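Local structure of aspartyl-tRNA synthetase 2 (Thermus thermophilus, 1N9W) at residues B[342-347]-B[394-399]; B[309-314]-B[337-342]. The protein charges both tRNA(Asp) and tRNA(Asn) with aspartate, first activating the amino acid with ATP and then transferring it to the acceptor end of the tRNA. All blocks are in the same frame, centred on the assembly; numbering follows the deposited sequence.

In the fold
Both contacts are built on the largely antiparallel sheet of the class II catalytic domain, and they meet at the turn where strand 336-341 gives way to strand 344-351. Contact 2 is the more deeply buried: two neighbouring strands joined by backbone hydrogen bonds, with the aromatic rings and Leu339 on one face and mainly aliphatic side chains on the other. Contact 1, only partly buried, sets the next strand against helix 394-402 and has a single hydrogen bond, from an arginine side chain, beside a smaller apolar patch. The charged chemistry of contact 1 involves predicted ATP-binding residues, whereas contact 2 keeps its ion pair at one strand end. Arg342 is common to both segment pairs, and Ile346 of contact 1 packs on Phe341 of contact 2.

Contact 1 of 2, residues B[342-347]-B[394-399]; sequences RGLEIT and AERLTQ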
loop_
_atom_site.group_PDB
_atom_site.type_symbol
_atom_site.label_atom_id
_atom_site.label_comp_id
_atom_site.label_asym_id
_atom_site.label_seq_id
_atom_site.Cartn_x
_atom_site.Cartn_y
_atom_site.Cartn_z
ATOM N N ARG B 342 9.336 -21.963 8.235
ATOM C CA ARG B 342 9.707 -22.331 9.597
ATOM C C ARG B 342 8.552 -22.988 10.354
ATOM O O ARG B 342 8.362 -22.744 11.543
ATOM C CB ARG B 342 10.213 -21.092 10.354
ATOM C CG ARG B 342 11.627 -20.691 9.960
ATOM C CD ARG B 342 12.118 -19.412 10.631
ATOM N NE ARG B 342 13.527 -19.189 10.294
ATOM C CZ ARG B 342 14.211 -18.078 10.558
ATOM N NH1 ARG B 342 13.625 -17.052 11.172
ATOM N NH2 ARG B 342 15.487 -17.996 10.199
ATOM N N GLY B 343 7.775 -23.810 9.653
ATOM C CA GLY B 343 6.673 -24.512 10.292
ATOM C C GLY B 343 5.302 -23.871 10.206
ATOM O O GLY B 343 4.298 -24.496 10.553
ATOM N N LEU B 344 5.250 -22.629 9.745
ATOM C CA LEU B 344 3.976 -21.933 9.642
ATOM C C LEU B 344 3.581 -21.678 8.191
ATOM O O LEU B 344 4.425 -21.374 7.345
ATOM C CB LEU B 344 4.047 -20.609 10.402
ATOM C CG LEU B 344 2.740 -19.833 10.546
ATOM C CD1 LEU B 344 1.716 -20.693 11.285
ATOM C CD2 LEU B 344 2.999 -18.536 11.297
ATOM N N GLU B 345 2.293 -21.818 7.904
ATOM C CA GLU B 345 1.797 -21.582 6.559
ATOM C C GLU B 345 1.688 -20.074 6.346
ATOM O O GLU B 345 0.883 -19.405 6.991
ATOM C CB GLU B 345 0.427 -22.250 6.370
ATOM C CG GLU B 345 -0.223 -21.967 5.023
ATOM C CD GLU B 345 -1.333 -20.932 5.111
ATOM O OE1 GLU B 345 -2.414 -21.263 5.648
ATOM O OE2 GLU B 345 -1.125 -19.783 4.655
ATOM N N ILE B 346 2.517 -19.542 5.454
ATOM C CA ILE B 346 2.510 -18.110 5.175
ATOM C C ILE B 346 1.975 -17.826 3.781
ATOM O O ILE B 346 1.913 -16.672 3.360
ATOM C CB ILE B 346 3.920 -17.505 5.264
ATOM C CG1 ILE B 346 4.789 -18.043 4.127
ATOM C CG2 ILE B 346 4.530 -17.810 6.625
ATOM C CD1 ILE B 346 6.094 -17.302 3.936
ATOM N N THR B 347 1.597 -18.875 3.059
ATOM C CA THR B 347 1.081 -18.702 1.710
ATOM C C THR B 347 0.159 -19.824 1.287
ATOM O O THR B 347 0.349 -20.984 1.655
ATOM C CB THR B 347 2.223 -18.618 0.677
ATOM O OG1 THR B 347 3.078 -17.515 1.001
ATOM C CG2 THR B 347 1.661 -18.423 -0.730
ATOM N N ALA B 394 1.138 -11.474 5.715
ATOM C CA ALA B 394 2.152 -10.507 6.121
ATOM C C ALA B 394 2.649 -10.684 7.556
ATOM O O ALA B 394 3.849 -10.815 7.776
ATOM C CB ALA B 394 1.621 -9.079 5.912
ATOM N N GLU B 395 1.741 -10.690 8.528
ATOM C CA GLU B 395 2.158 -10.835 9.916
ATOM C C GLU B 395 2.863 -12.142 10.247
ATOM O O GLU B 395 3.813 -12.147 11.026
ATOM C CB GLU B 395 0.978 -10.665 10.872
ATOM C CG GLU B 395 0.531 -9.234 11.064
ATOM C CD GLU B 395 -0.539 -8.835 10.087
ATOM O OE1 GLU B 395 -0.319 -9.008 8.867
ATOM O OE2 GLU B 395 -1.605 -8.363 10.531
ATOM N N ARG B 396 2.400 -13.250 9.676
ATOM C CA ARG B 396 3.025 -14.547 9.953
ATOM C C ARG B 396 4.449 -14.568 9.441
ATOM O O ARG B 396 5.357 -15.061 10.113
ATOM C CB ARG B 396 2.248 -15.675 9.290
ATOM C CG ARG B 396 0.973 -16.011 9.989
ATOM C CD ARG B 396 0.300 -17.172 9.311
ATOM N NE ARG B 396 -0.843 -17.613 10.095
ATOM C CZ ARG B 396 -1.665 -18.595 9.746
ATOM N NH1 ARG B 396 -1.482 -19.260 8.609
ATOM N NH2 ARG B 396 -2.677 -18.908 10.540
ATOM N N LEU B 397 4.633 -14.046 8.236
ATOM C CA LEU B 397 5.954 -13.996 7.649
ATOM C C LEU B 397 6.866 -13.206 8.577
ATOM O O LEU B 397 7.943 -13.667 8.950
ATOM C CB LEU B 397 5.891 -13.317 6.283
ATOM C CG LEU B 397 7.218 -13.006 5.589
ATOM C CD1 LEU B 397 8.079 -14.264 5.485
ATOM C CD2 LEU B 397 6.906 -12.443 4.220
ATOM N N THR B 398 6.405 -12.019 8.960
ATOM C CA THR B 398 7.160 -11.125 9.837
ATOM C C THR B 398 7.448 -11.790 11.171
ATOM O O THR B 398 8.556 -11.698 11.698
ATOM C CB THR B 398 6.374 -9.814 10.107
ATOM O OG1 THR B 398 6.213 -9.088 8.882
ATOM C CG2 THR B 398 7.103 -8.943 11.116
ATOM N N GLN B 399 6.432 -12.449 11.713
ATOM C CA GLN B 399 6.548 -13.134 12.995
ATOM C C GLN B 399 7.650 -14.187 12.962
ATOM O O GLN B 399 8.592 -14.153 13.760
ATOM C CB GLN B 399 5.225 -13.813 13.342
ATOM C CG GLN B 399 5.181 -14.430 14.722
ATOM C CD GLN B 399 4.525 -15.793 14.715
ATOM O OE1 GLN B 399 3.528 -16.013 14.024
ATOM N NE2 GLN B 399 5.076 -16.719 15.491
#
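Arg396 reaches from the helix to the strand and makes its one hydrogen bond there, NH1 to the carbonyl O of Glu345 at 2.9 Å. The oxygen lies near the guanidinium plane and the donor in the carbonyl plane, with an N-H...O angle of 154°. The Glu345 carboxylate adds a long salt bridge, OE1 standing 3.7 Å from Arg396 NH1, with the two flat groups turned 64° apart. That is no paired, two-pronged bridge, so the backbone oxygen probably does more than the carboxylate to fix NH1.

Leu344 lies across the arginine chain at about a right angle. Its CD2 rests 3.5 Å from Arg396 CG, while CD1 sits over one guanidinium face, toward the rim. With CG anti to the carbonyl carbon (chi1 -75°) and the chain extended from there to NE, Arg396 spans the gap to Glu345. Leu344 CD2 also meets Gln399 OE1, at 3.8 Å. Deeper in, Ile346 CD1 touches Leu397 CD1 at 3.9 Å. Ile346 CG2 approaches Arg396 CB at 4.1 Å.

Glu345 and residues 394-396 are predicted to bind ATP, so the contact joins two walls of the probable nucleotide site, and Arg396 is consistent with the motif 3 arginine of class II synthetases. A classic beta bulge sets Ile346 and Thr347 together opposite Leu339 of strand 336-341. Helix 394-402 follows directly on strand 387-393, the sheet neighbour of 344-351, and Leu397 also packs on Ile392 of that strand; beyond, Glu395 and Thr398 touch helix 119-141.

Contact 2 of 2, residues B[309-314]-B[337-342]; sequences SDWLFV and FDLLFR
Trp311 and Phe341 stack at one end of an antiparallel strand pair, 311-315 with 336-341, in the sheet of the class II synthetase catalytic domain. Backbone hydrogen bonds run both ways in the hydrogen-bonded pairs Leu312-Leu340 and Val314-Asp338. One more, from Arg342 N to Asp310 O at 2.7 Å, carries the ladder past Phe341 and is nearly straight.

The aromatic side chains share a face with Leu339. The six-membered ring of Trp311 makes an offset stack on Phe341, centroids 4.1 Å apart and planes 24° from parallel, with Phe341 CD1 over the indole face, toward its rim. With CG anti to the backbone N (chi1 177°), the Phe341 side chain runs beside that of Trp311 in the same direction. An alanine in place of Trp311 would probably leave that face of Phe341 without its stacking partner and Ser262 O without the indole N-H it accepts. Farther along, Leu339 CD1 makes a CH-pi contact over the face of Phe313, 4.0 Å from the ring centroid. Phe337 CD1 comes within 3.7 Å of Phe313 CE1, and helix 227-248 packs on both phenylalanines through Met231.

On the other face aliphatic groups meet: Leu340 CD1 sits 4.0 Å from Leu312 CD2 and 3.8 Å from Val314 CG2. Helix 293-306 packs on the two leucines through Leu299. Asp338, also on this face, forms a salt bridge to Arg322 and a hydrogen bond to Ser348, a predicted aspartate-binding residue.

The Asp310-Arg342 salt bridge closes the strand end. The guanidinium also donates to Lys400 O and Thr259 O, and Asp310 OD2 accepts from Ser262 N. Arg342 NE donates to Asp310 OD1 at 3.2 Å, with the oxygen in the guanidinium plane but the nitrogen above the carboxylate plane.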
loop_
_atom_site.group_PDB
_atom_site.type_symbol
_atom_site.label_atom_id
_atom_site.label_comp_id
_atom_site.label_asym_id
_atom_site.label_seq_id
_atom_site.Cartn_x
_atom_site.Cartn_y
_atom_site.Cartn_z
ATOM N N SER B 309 16.593 -26.098 4.729
ATOM C CA SER B 309 15.759 -25.017 4.228
ATOM C C SER B 309 14.665 -24.632 5.215
ATOM O O SER B 309 13.991 -25.494 5.788
ATOM C CB SER B 309 15.135 -25.445 2.897
ATOM O OG SER B 309 14.198 -24.500 2.425
ATOM N N ASP B 310 14.493 -23.330 5.413
ATOM C CA ASP B 310 13.474 -22.814 6.323
ATOM C C ASP B 310 12.124 -22.801 5.620
ATOM O O ASP B 310 11.083 -22.604 6.250
ATOM C CB ASP B 310 13.847 -21.396 6.759
ATOM C CG ASP B 310 15.053 -21.369 7.670
ATOM O OD1 ASP B 310 14.894 -21.690 8.865
ATOM O OD2 ASP B 310 16.158 -21.033 7.194
ATOM N N TRP B 311 12.156 -23.032 4.310
ATOM C CA TRP B 311 10.947 -23.020 3.491
ATOM C C TRP B 311 10.591 -24.388 2.913
ATOM O O TRP B 311 11.467 -25.213 2.645
ATOM C CB TRP B 311 11.120 -22.032 2.338
ATOM C CG TRP B 311 11.879 -20.794 2.709
ATOM C CD1 TRP B 311 13.230 -20.675 2.857
ATOM C CD2 TRP B 311 11.329 -19.500 2.987
ATOM N NE1 TRP B 311 13.557 -19.388 3.208
ATOM C CE2 TRP B 311 12.412 -18.649 3.294
ATOM C CE3 TRP B 311 10.025 -18.985 3.005
ATOM C CZ2 TRP B 311 12.230 -17.298 3.615
ATOM C CZ3 TRP B 311 9.848 -17.645 3.322
ATOM C CH2 TRP B 311 10.946 -16.816 3.625
ATOM N N LEU B 312 9.299 -24.608 2.703
ATOM C CA LEU B 312 8.821 -25.865 2.150
ATOM C C LEU B 312 7.506 -25.723 1.388
ATOM O O LEU B 312 6.492 -25.317 1.952
ATOM C CB LEU B 312 8.638 -26.896 3.268
ATOM C CG LEU B 312 7.993 -28.230 2.879
ATOM C CD1 LEU B 312 8.896 -28.998 1.920
ATOM C CD2 LEU B 312 7.731 -29.047 4.139
ATOM N N PHE B 313 7.528 -26.058 0.103
ATOM C CA PHE B 313 6.330 -25.986 -0.715
ATOM C C PHE B 313 5.578 -27.311 -0.671
ATOM O O PHE B 313 6.145 -28.366 -0.954
ATOM C CB PHE B 313 6.691 -25.661 -2.170
ATOM C CG PHE B 313 6.696 -24.189 -2.492
ATOM C CD1 PHE B 313 5.562 -23.409 -2.270
ATOM C CD2 PHE B 313 7.821 -23.593 -3.062
ATOM C CE1 PHE B 313 5.545 -22.058 -2.610
ATOM C CE2 PHE B 313 7.817 -22.243 -3.406
ATOM C CZ PHE B 313 6.677 -21.473 -3.181
ATOM N N VAL B 314 4.302 -27.251 -0.297
ATOM C CA VAL B 314 3.452 -28.437 -0.246
ATOM C C VAL B 314 2.546 -28.341 -1.472
ATOM O O VAL B 314 1.641 -27.508 -1.521
ATOM C CB VAL B 314 2.579 -28.466 1.029
ATOM C CG1 VAL B 314 1.762 -29.746 1.074
ATOM C CG2 VAL B 314 3.458 -28.367 2.260
ATOM N N PHE B 337 -0.942 -25.002 -4.056
ATOM C CA PHE B 337 0.247 -25.140 -3.222
ATOM C C PHE B 337 0.177 -24.240 -1.985
ATOM O O PHE B 337 -0.526 -23.230 -1.975
ATOM C CB PHE B 337 1.512 -24.812 -4.037
ATOM C CG PHE B 337 1.592 -23.376 -4.505
ATOM C CD1 PHE B 337 1.974 -22.361 -3.631
ATOM C CD2 PHE B 337 1.258 -23.039 -5.813
ATOM C CE1 PHE B 337 2.021 -21.030 -4.052
ATOM C CE2 PHE B 337 1.302 -21.711 -6.243
ATOM C CZ PHE B 337 1.682 -20.708 -5.359
ATOM N N ASP B 338 0.910 -24.628 -0.947
ATOM C CA ASP B 338 0.977 -23.884 0.301
ATOM C C ASP B 338 2.440 -23.724 0.632
ATOM O O ASP B 338 3.219 -24.653 0.440
ATOM C CB ASP B 338 0.291 -24.658 1.426
ATOM C CG ASP B 338 -1.165 -24.302 1.574
ATOM O OD1 ASP B 338 -1.747 -23.766 0.611
ATOM O OD2 ASP B 338 -1.732 -24.562 2.659
ATOM N N LEU B 339 2.824 -22.546 1.115
ATOM C CA LEU B 339 4.222 -22.326 1.469
ATOM C C LEU B 339 4.370 -22.392 2.982
ATOM O O LEU B 339 3.649 -21.716 3.715
ATOM C CB LEU B 339 4.708 -20.968 0.960
ATOM C CG LEU B 339 6.104 -20.551 1.432
ATOM C CD1 LEU B 339 7.133 -21.589 0.998
ATOM C CD2 LEU B 339 6.449 -19.183 0.868
ATOM N N LEU B 340 5.291 -23.225 3.445
ATOM C CA LEU B 340 5.541 -23.350 4.869
ATOM C C LEU B 340 6.838 -22.652 5.196
ATOM O O LEU B 340 7.879 -22.953 4.613
ATOM C CB LEU B 340 5.645 -24.818 5.280
ATOM C CG LEU B 340 4.367 -25.641 5.173
ATOM C CD1 LEU B 340 4.648 -27.052 5.677
ATOM C CD2 LEU B 340 3.265 -24.988 5.994
ATOM N N PHE B 341 6.772 -21.705 6.120
ATOM C CA PHE B 341 7.955 -20.968 6.525
ATOM C C PHE B 341 8.231 -21.273 7.984
ATOM O O PHE B 341 7.457 -20.903 8.864
ATOM C CB PHE B 341 7.738 -19.468 6.321
ATOM C CG PHE B 341 8.890 -18.619 6.775
ATOM C CD1 PHE B 341 10.193 -18.905 6.368
ATOM C CD2 PHE B 341 8.670 -17.516 7.592
ATOM C CE1 PHE B 341 11.254 -18.097 6.762
ATOM C CE2 PHE B 341 9.724 -16.706 7.989
ATOM C CZ PHE B 341 11.020 -16.997 7.578
ATOM N N ARG B 342 9.336 -21.963 8.235
ATOM C CA ARG B 342 9.707 -22.331 9.597
ATOM C C ARG B 342 8.552 -22.988 10.354
ATOM O O ARG B 342 8.362 -22.744 11.543
ATOM C CB ARG B 342 10.213 -21.092 10.354
ATOM C CG ARG B 342 11.627 -20.691 9.960
ATOM C CD ARG B 342 12.118 -19.412 10.631
ATOM N NE ARG B 342 13.527 -19.189 10.294
ATOM C CZ ARG B 342 14.211 -18.078 10.558
ATOM N NH1 ARG B 342 13.625 -17.052 11.172
ATOM N NH2 ARG B 342 15.487 -17.996 10.199
#